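Local coordinates for vaginolysin (Gardnerella vaginalis, PDB 5IMY), which probably binds cholesterol in host membranes and acts as a secreted pore-forming toxin of the cholesterol-dependent cytolysin family that lyses host cells, at residues D23-Y28 / P235-D240; A93-D98 / P106-A111. All coordinates share one frame; numbering follows the deposited sequence.

Interaction 1. Residues D23-Y28 / P235-D240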
ATOM      1  N   ASP A  23     -39.727  37.709  34.397  1.00 67.32           N
ATOM      2  CA  ASP A  23     -39.318  38.266  33.113  1.00 68.23           C
ATOM      3  C   ASP A  23     -37.812  38.501  33.072  1.00 59.65           C
ATOM      4  O   ASP A  23     -37.153  38.196  32.070  1.00 54.97           O
ATOM      5  CB  ASP A  23     -40.070  39.574  32.862  1.00 75.10           C
ATOM      6  CG  ASP A  23     -40.276  39.859  31.389  1.00 93.58           C
ATOM      7  OD1 ASP A  23     -41.341  39.482  30.856  1.00 97.19           O
ATOM      8  OD2 ASP A  23     -39.379  40.464  30.765  1.00 84.11           O
ATOM      9  N   SER A  24     -37.248  39.040  34.157  1.00 54.44           N
ATOM     10  CA  SER A  24     -35.829  39.379  34.167  1.00 56.14           C
ATOM     11  C   SER A  24     -34.957  38.131  34.100  1.00 56.07           C
ATOM     12  O   SER A  24     -33.959  38.104  33.369  1.00 51.09           O
ATOM     13  CB  SER A  24     -35.495  40.199  35.413  1.00 54.54           C
ATOM     14  OG  SER A  24     -35.345  41.571  35.089  1.00 70.01           O
ATOM     15  N   LEU A  25     -35.309  37.091  34.856  1.00 57.82           N
ATOM     16  CA  LEU A  25     -34.549  35.848  34.791  1.00 53.72           C
ATOM     17  C   LEU A  25     -34.641  35.228  33.404  1.00 51.30           C
ATOM     18  O   LEU A  25     -33.671  34.646  32.909  1.00 43.14           O
ATOM     19  CB  LEU A  25     -35.055  34.868  35.849  1.00 50.97           C
ATOM     20  CG  LEU A  25     -34.332  33.522  35.927  1.00 54.74           C
ATOM     21  CD1 LEU A  25     -33.037  33.647  36.701  1.00 52.20           C
ATOM     22  CD2 LEU A  25     -35.231  32.477  36.551  1.00 58.55           C
ATOM     23  N   ASN A  26     -35.803  35.350  32.759  1.00 49.52           N
ATOM     24  CA  ASN A  26     -35.975  34.794  31.421  1.00 48.76           C
ATOM     25  C   ASN A  26     -35.075  35.491  30.410  1.00 49.13           C
ATOM     26  O   ASN A  26     -34.545  34.851  29.495  1.00 49.84           O
ATOM     27  CB  ASN A  26     -37.439  34.901  30.994  1.00 43.33           C
ATOM     28  CG  ASN A  26     -38.224  33.635  31.273  1.00 47.05           C
ATOM     29  OD1 ASN A  26     -37.660  32.547  31.369  1.00 50.03           O
ATOM     30  ND2 ASN A  26     -39.540  33.770  31.395  1.00 41.41           N
ATOM     31  N   ASN A  27     -34.893  36.806  30.551  1.00 45.04           N
ATOM     32  CA  ASN A  27     -34.042  37.532  29.613  1.00 48.52           C
ATOM     33  C   ASN A  27     -32.574  37.188  29.822  1.00 45.77           C
ATOM     34  O   ASN A  27     -31.803  37.122  28.859  1.00 51.34           O
ATOM     35  CB  ASN A  27     -34.265  39.038  29.756  1.00 53.94           C
ATOM     36  CG  ASN A  27     -35.560  39.499  29.116  1.00 49.55           C
ATOM     37  OD1 ASN A  27     -36.084  38.853  28.210  1.00 55.16           O
ATOM     38  ND2 ASN A  27     -36.078  40.628  29.583  1.00 57.56           N
ATOM     39  N   TYR A  28     -32.166  36.964  31.074  1.00 42.48           N
ATOM     40  CA  TYR A  28     -30.772  36.627  31.339  1.00 47.82           C
ATOM     41  C   TYR A  28     -30.412  35.265  30.757  1.00 41.49           C
ATOM     42  O   TYR A  28     -29.344  35.105  30.155  1.00 40.18           O
ATOM     43  CB  TYR A  28     -30.501  36.657  32.842  1.00 41.44           C
ATOM     44  CG  TYR A  28     -29.109  36.208  33.216  1.00 37.04           C
ATOM     45  CD1 TYR A  28     -28.004  36.996  32.927  1.00 41.50           C
ATOM     46  CD2 TYR A  28     -28.898  34.995  33.859  1.00 39.79           C
ATOM     47  CE1 TYR A  28     -26.727  36.590  33.264  1.00 43.71           C
ATOM     48  CE2 TYR A  28     -27.626  34.580  34.203  1.00 43.43           C
ATOM     49  CZ  TYR A  28     -26.543  35.382  33.902  1.00 45.41           C
ATOM     50  OH  TYR A  28     -25.273  34.977  34.241  1.00 44.28           O
ATOM     51  N   PRO A 235     -40.161  31.212  42.401  1.00 67.89           N
ATOM     52  CA  PRO A 235     -40.791  32.393  41.789  1.00 74.83           C
ATOM     53  C   PRO A 235     -39.973  33.682  41.774  1.00 82.72           C
ATOM     54  O   PRO A 235     -39.872  34.315  40.718  1.00 87.36           O
ATOM     55  CB  PRO A 235     -42.069  32.554  42.624  1.00 74.83           C
ATOM     56  CG  PRO A 235     -42.423  31.150  42.982  1.00 68.36           C
ATOM     57  CD  PRO A 235     -41.099  30.494  43.279  1.00 64.97           C
ATOM     58  N   CYS A 236     -39.404  34.106  42.908  1.00 72.65           N
ATOM     59  CA  CYS A 236     -38.723  35.410  42.997  1.00 77.09           C
ATOM     60  C   CYS A 236     -37.210  35.198  43.016  1.00 75.66           C
ATOM     61  O   CYS A 236     -36.514  35.474  43.992  1.00 72.84           O
ATOM     62  CB  CYS A 236     -39.206  36.182  44.223  1.00 85.27           C
ATOM     63  SG  CYS A 236     -41.018  36.418  44.298  1.00 88.98           S
ATOM     64  N   THR A 237     -36.703  34.728  41.869  1.00 80.53           N
ATOM     65  CA  THR A 237     -35.380  34.111  41.813  1.00 77.56           C
ATOM     66  C   THR A 237     -34.239  35.061  41.479  1.00 71.20           C
ATOM     67  O   THR A 237     -33.093  34.743  41.811  1.00 77.48           O
ATOM     68  CB  THR A 237     -35.362  32.983  40.787  1.00 76.05           C
ATOM     69  OG1 THR A 237     -36.278  33.270  39.710  1.00 85.94           O
ATOM     70  CG2 THR A 237     -35.720  31.695  41.449  1.00 58.57           C
ATOM     71  N   THR A 238     -34.515  36.194  40.830  1.00 71.56           N
ATOM     72  CA  THR A 238     -33.527  37.176  40.374  1.00 72.04           C
ATOM     73  C   THR A 238     -32.361  36.528  39.623  1.00 69.48           C
ATOM     74  O   THR A 238     -31.744  35.580  40.121  1.00 70.26           O
ATOM     75  CB  THR A 238     -32.996  38.028  41.543  1.00 75.17           C
ATOM     76  OG1 THR A 238     -32.001  38.933  41.054  1.00 74.75           O
ATOM     77  CG2 THR A 238     -32.383  37.197  42.676  1.00 71.72           C
ATOM     78  N   PRO A 239     -32.012  37.026  38.431  1.00 59.96           N
ATOM     79  CA  PRO A 239     -30.917  36.393  37.677  1.00 55.53           C
ATOM     80  C   PRO A 239     -29.566  36.511  38.358  1.00 56.47           C
ATOM     81  O   PRO A 239     -28.695  35.664  38.123  1.00 58.19           O
ATOM     82  CB  PRO A 239     -30.941  37.135  36.334  1.00 52.42           C
ATOM     83  CG  PRO A 239     -31.550  38.453  36.644  1.00 54.54           C
ATOM     84  CD  PRO A 239     -32.561  38.195  37.721  1.00 58.96           C
ATOM     85  N   ASP A 240     -29.356  37.537  39.186  1.00 57.42           N
ATOM     86  CA  ASP A 240     -28.092  37.651  39.904  1.00 59.61           C
ATOM     87  C   ASP A 240     -27.825  36.422  40.761  1.00 56.26           C
ATOM     88  O   ASP A 240     -26.664  36.069  40.995  1.00 51.19           O
ATOM     89  CB  ASP A 240     -28.087  38.912  40.772  1.00 72.12           C
ATOM     90  CG  ASP A 240     -27.574  40.134  40.031  1.00 77.32           C
ATOM     91  OD1 ASP A 240     -26.790  39.969  39.071  1.00 89.12           O
ATOM     92  OD2 ASP A 240     -27.948  41.261  40.416  1.00 75.55           O
TER

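Interaction 2. Residues A93-D98 / P106-A111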
ATOM      1  N   ALA A  93     -32.050  17.432  36.816  1.00 31.51           N
ATOM      2  CA  ALA A  93     -30.905  18.034  37.483  1.00 35.26           C
ATOM      3  C   ALA A  93     -30.299  19.136  36.624  1.00 33.72           C
ATOM      4  O   ALA A  93     -30.348  19.092  35.394  1.00 33.17           O
ATOM      5  CB  ALA A  93     -29.844  16.975  37.788  1.00 33.82           C
ATOM      6  N   LEU A  94     -29.723  20.134  37.292  1.00 32.08           N
ATOM      7  CA  LEU A  94     -29.083  21.267  36.635  1.00 31.15           C
ATOM      8  C   LEU A  94     -27.574  21.180  36.813  1.00 33.42           C
ATOM      9  O   LEU A  94     -27.089  20.976  37.931  1.00 37.63           O
ATOM     10  CB  LEU A  94     -29.592  22.594  37.204  1.00 35.61           C
ATOM     11  CG  LEU A  94     -31.040  22.986  36.909  1.00 31.75           C
ATOM     12  CD1 LEU A  94     -31.413  24.215  37.717  1.00 40.13           C
ATOM     13  CD2 LEU A  94     -31.239  23.242  35.426  1.00 31.78           C
ATOM     14  N   PHE A  95     -26.838  21.342  35.715  1.00 32.15           N
ATOM     15  CA  PHE A  95     -25.384  21.400  35.741  1.00 31.51           C
ATOM     16  C   PHE A  95     -24.919  22.658  35.027  1.00 30.18           C
ATOM     17  O   PHE A  95     -25.694  23.355  34.365  1.00 40.13           O
ATOM     18  CB  PHE A  95     -24.738  20.187  35.059  1.00 32.91           C
ATOM     19  CG  PHE A  95     -25.322  18.866  35.456  1.00 32.09           C
ATOM     20  CD1 PHE A  95     -25.568  18.564  36.783  1.00 35.40           C
ATOM     21  CD2 PHE A  95     -25.613  17.920  34.491  1.00 35.45           C
ATOM     22  CE1 PHE A  95     -26.102  17.339  37.137  1.00 36.50           C
ATOM     23  CE2 PHE A  95     -26.147  16.698  34.836  1.00 41.87           C
ATOM     24  CZ  PHE A  95     -26.392  16.406  36.161  1.00 40.05           C
ATOM     25  N   ARG A  96     -23.628  22.939  35.164  1.00 33.06           N
ATOM     26  CA  ARG A  96     -22.942  23.869  34.284  1.00 34.24           C
ATOM     27  C   ARG A  96     -22.261  23.091  33.169  1.00 35.83           C
ATOM     28  O   ARG A  96     -21.676  22.030  33.403  1.00 34.95           O
ATOM     29  CB  ARG A  96     -21.903  24.686  35.053  1.00 37.57           C
ATOM     30  CG  ARG A  96     -22.498  25.664  36.041  1.00 37.29           C
ATOM     31  CD  ARG A  96     -21.460  26.159  37.030  1.00 38.22           C
ATOM     32  NE  ARG A  96     -22.099  26.722  38.217  1.00 41.51           N
ATOM     33  CZ  ARG A  96     -22.257  26.084  39.373  1.00 44.49           C
ATOM     34  NH1 ARG A  96     -21.811  24.843  39.534  1.00 47.72           N
ATOM     35  NH2 ARG A  96     -22.862  26.695  40.384  1.00 47.90           N
ATOM     36  N   ALA A  97     -22.353  23.615  31.949  1.00 39.05           N
ATOM     37  CA  ALA A  97     -21.617  23.056  30.818  1.00 31.87           C
ATOM     38  C   ALA A  97     -20.156  23.458  30.989  1.00 37.51           C
ATOM     39  O   ALA A  97     -19.646  24.382  30.351  1.00 39.17           O
ATOM     40  CB  ALA A  97     -22.195  23.548  29.497  1.00 34.87           C
ATOM     41  N   ASP A  98     -19.475  22.747  31.881  1.00 35.29           N
ATOM     42  CA  ASP A  98     -18.131  23.120  32.307  1.00 43.01           C
ATOM     43  C   ASP A  98     -17.211  21.909  32.173  1.00 37.89           C
ATOM     44  O   ASP A  98     -17.513  20.926  31.485  1.00 35.01           O
ATOM     45  CB  ASP A  98     -18.162  23.664  33.741  1.00 39.46           C
ATOM     46  CG  ASP A  98     -18.411  22.578  34.769  1.00 49.29           C
ATOM     47  OD1 ASP A  98     -19.209  21.659  34.485  1.00 45.87           O
ATOM     48  OD2 ASP A  98     -17.803  22.636  35.858  1.00 61.43           O
ATOM     49  N   PRO A 106     -20.447  15.693  36.674  1.00 35.73           N
ATOM     50  CA  PRO A 106     -21.105  16.998  36.763  1.00 38.57           C
ATOM     51  C   PRO A 106     -21.429  17.366  38.202  1.00 39.26           C
ATOM     52  O   PRO A 106     -21.733  16.511  39.037  1.00 38.69           O
ATOM     53  CB  PRO A 106     -22.378  16.811  35.930  1.00 35.82           C
ATOM     54  CG  PRO A 106     -22.659  15.348  35.999  1.00 32.64           C
ATOM     55  CD  PRO A 106     -21.316  14.675  36.056  1.00 36.19           C
ATOM     56  N   SER A 107     -21.349  18.662  38.486  1.00 34.65           N
ATOM     57  CA  SER A 107     -21.726  19.212  39.779  1.00 38.86           C
ATOM     58  C   SER A 107     -23.042  19.962  39.638  1.00 35.35           C
ATOM     59  O   SER A 107     -23.270  20.655  38.642  1.00 33.10           O
ATOM     60  CB  SER A 107     -20.643  20.149  40.320  1.00 43.09           C
ATOM     61  OG  SER A 107     -20.425  21.239  39.441  1.00 53.24           O
ATOM     62  N   LEU A 108     -23.904  19.814  40.638  1.00 35.37           N
ATOM     63  CA  LEU A 108     -25.219  20.430  40.587  1.00 36.18           C
ATOM     64  C   LEU A 108     -25.113  21.944  40.747  1.00 39.37           C
ATOM     65  O   LEU A 108     -24.139  22.477  41.287  1.00 39.29           O
ATOM     66  CB  LEU A 108     -26.119  19.860  41.681  1.00 36.14           C
ATOM     67  CG  LEU A 108     -26.344  18.349  41.637  1.00 40.59           C
ATOM     68  CD1 LEU A 108     -26.939  17.858  42.946  1.00 46.44           C
ATOM     69  CD2 LEU A 108     -27.244  17.982  40.471  1.00 40.51           C
ATOM     70  N   ILE A 109     -26.132  22.635  40.253  1.00 41.96           N
ATOM     71  CA  ILE A 109     -26.333  24.052  40.527  1.00 40.94           C
ATOM     72  C   ILE A 109     -27.345  24.135  41.657  1.00 36.66           C
ATOM     73  O   ILE A 109     -28.518  23.790  41.480  1.00 36.85           O
ATOM     74  CB  ILE A 109     -26.821  24.816  39.289  1.00 40.52           C
ATOM     75  CG1 ILE A 109     -25.805  24.697  38.151  1.00 32.36           C
ATOM     76  CG2 ILE A 109     -27.054  26.287  39.630  1.00 41.84           C
ATOM     77  CD1 ILE A 109     -26.340  25.159  36.812  1.00 32.65           C
ATOM     78  N   SER A 110     -26.895  24.573  42.829  1.00 41.33           N
ATOM     79  CA  SER A 110     -27.790  24.740  43.963  1.00 54.29           C
ATOM     80  C   SER A 110     -28.630  25.991  43.745  1.00 47.13           C
ATOM     81  O   SER A 110     -28.089  27.081  43.531  1.00 50.65           O
ATOM     82  CB  SER A 110     -27.001  24.839  45.265  1.00 59.42           C
ATOM     83  OG  SER A 110     -25.668  24.396  45.086  1.00 64.47           O
ATOM     84  N   ALA A 111     -29.947  25.832  43.783  1.00 43.85           N
ATOM     85  CA  ALA A 111     -30.856  26.954  43.602  1.00 44.09           C
ATOM     86  C   ALA A 111     -32.243  26.513  44.032  1.00 51.59           C
ATOM     87  O   ALA A 111     -32.550  25.317  44.062  1.00 60.08           O
ATOM     88  CB  ALA A 111     -30.876  27.442  42.151  1.00 46.67           C
TER
HETATM   89  O   HOH W   1     -23.826  25.922  42.909  1.00 46.38           O

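Interaction 1. Residues D23-Y28 / P235-D240
Pro239, in the loop that follows strand 208-223 and leads into helix 240-243, sets its pyrrolidine ring against one side of the N-terminal helix 22-30, where Ser24, Leu25 and Tyr28 meet it. Its CB presses on the root of the Tyr28 side chain, 3.6 Å from Tyr28 CB and 3.7 Å from Tyr28 CG. The proline ring and the tyrosine cross obliquely. Tyr28 CG stands anti to the backbone N (chi1 175°), on the side where Pro239 CB touches it. The tyrosine hydroxyl is hydrogen-bonded to the carbonyl O of Val247. One turn back, Leu25 divides its two methyls between two residues of the loop. Leu25 CD1 lies 3.6 Å from Pro239 CA, while Leu25 CD2 comes within 3.4 Å of Thr237 OG1, the Leu25 and Thr237 side chains crossing at about a right angle. That hydroxyl has a weak hydrogen bond to Ala234 O, within its own loop. Phe233 and Leu242 also touch Leu25, the buried residue of this surface contact. Ser24 borders the proline with its CB 4.2 Å from Pro239 CD. Beside Thr237, Cys236 forms a disulfide with Cys18, tying the loop covalently to the chain just ahead of the helix. Between the two segments themselves the chemistry is almost wholly apolar, so the fit rests on van der Waals packing, with the disulfide as a covalent tether alongside.

Interaction 2. Residues A93-D98 / P106-A111
Ile109 pushes its side chain against the backbone of strand 94-96, which pairs antiparallel with strand 253-261 in the large antiparallel sheet. The loop after helix 99-102 runs across this strand, the directions of the touching parts being 97° apart. Ile109 is the main bump: its CD1 reaches the strand backbone between Leu94 and Arg96, only 3.1 Å from Phe95 O, and its CB rests 4.1 Å from Leu94 CB. The Arg96 guanidinium closes over it, one face above Ile109 CG1 and Ser107 OG at its edge. Water 1 joins Arg96 NH2 to Ser110 OG. The Phe95 ring offers the second surface. Pro106 CB sits almost over the ring centre in a CH-pi contact, 3.6 Å from the centroid and 9° off the normal, the two side chains lying side by side. Leu108 CD2 rests on both the ring edge at Phe95 CE1 (3.6 Å) and Ala93 CB. A single backbone hydrogen bond joins the segments, Ile109 N to Leu94 O at 3.0 Å, with the donor 43° out of the carbonyl plane; Leu108 CA also makes a CA-H...O contact to Leu94 O.

Overall arrangement
Interaction 2 is nested inside the long chain loop that interaction 1 closes: the former spans a short excursion through helix 99-102, the latter residues 207 apart in sequence. Their centres are about 17 Å apart and their nearest atoms about 6 Å, without touching. Phe233 touches both Leu25 of interaction 1 and Leu94 of interaction 2, and so links them. Both sit on the same side of the chain's centre, at about 46 Å and 31 Å from it respectively, interaction 1 at the surface and interaction 2 buried against the large antiparallel sheet. Neither pair of segments is touched by another protein chain of the assembly.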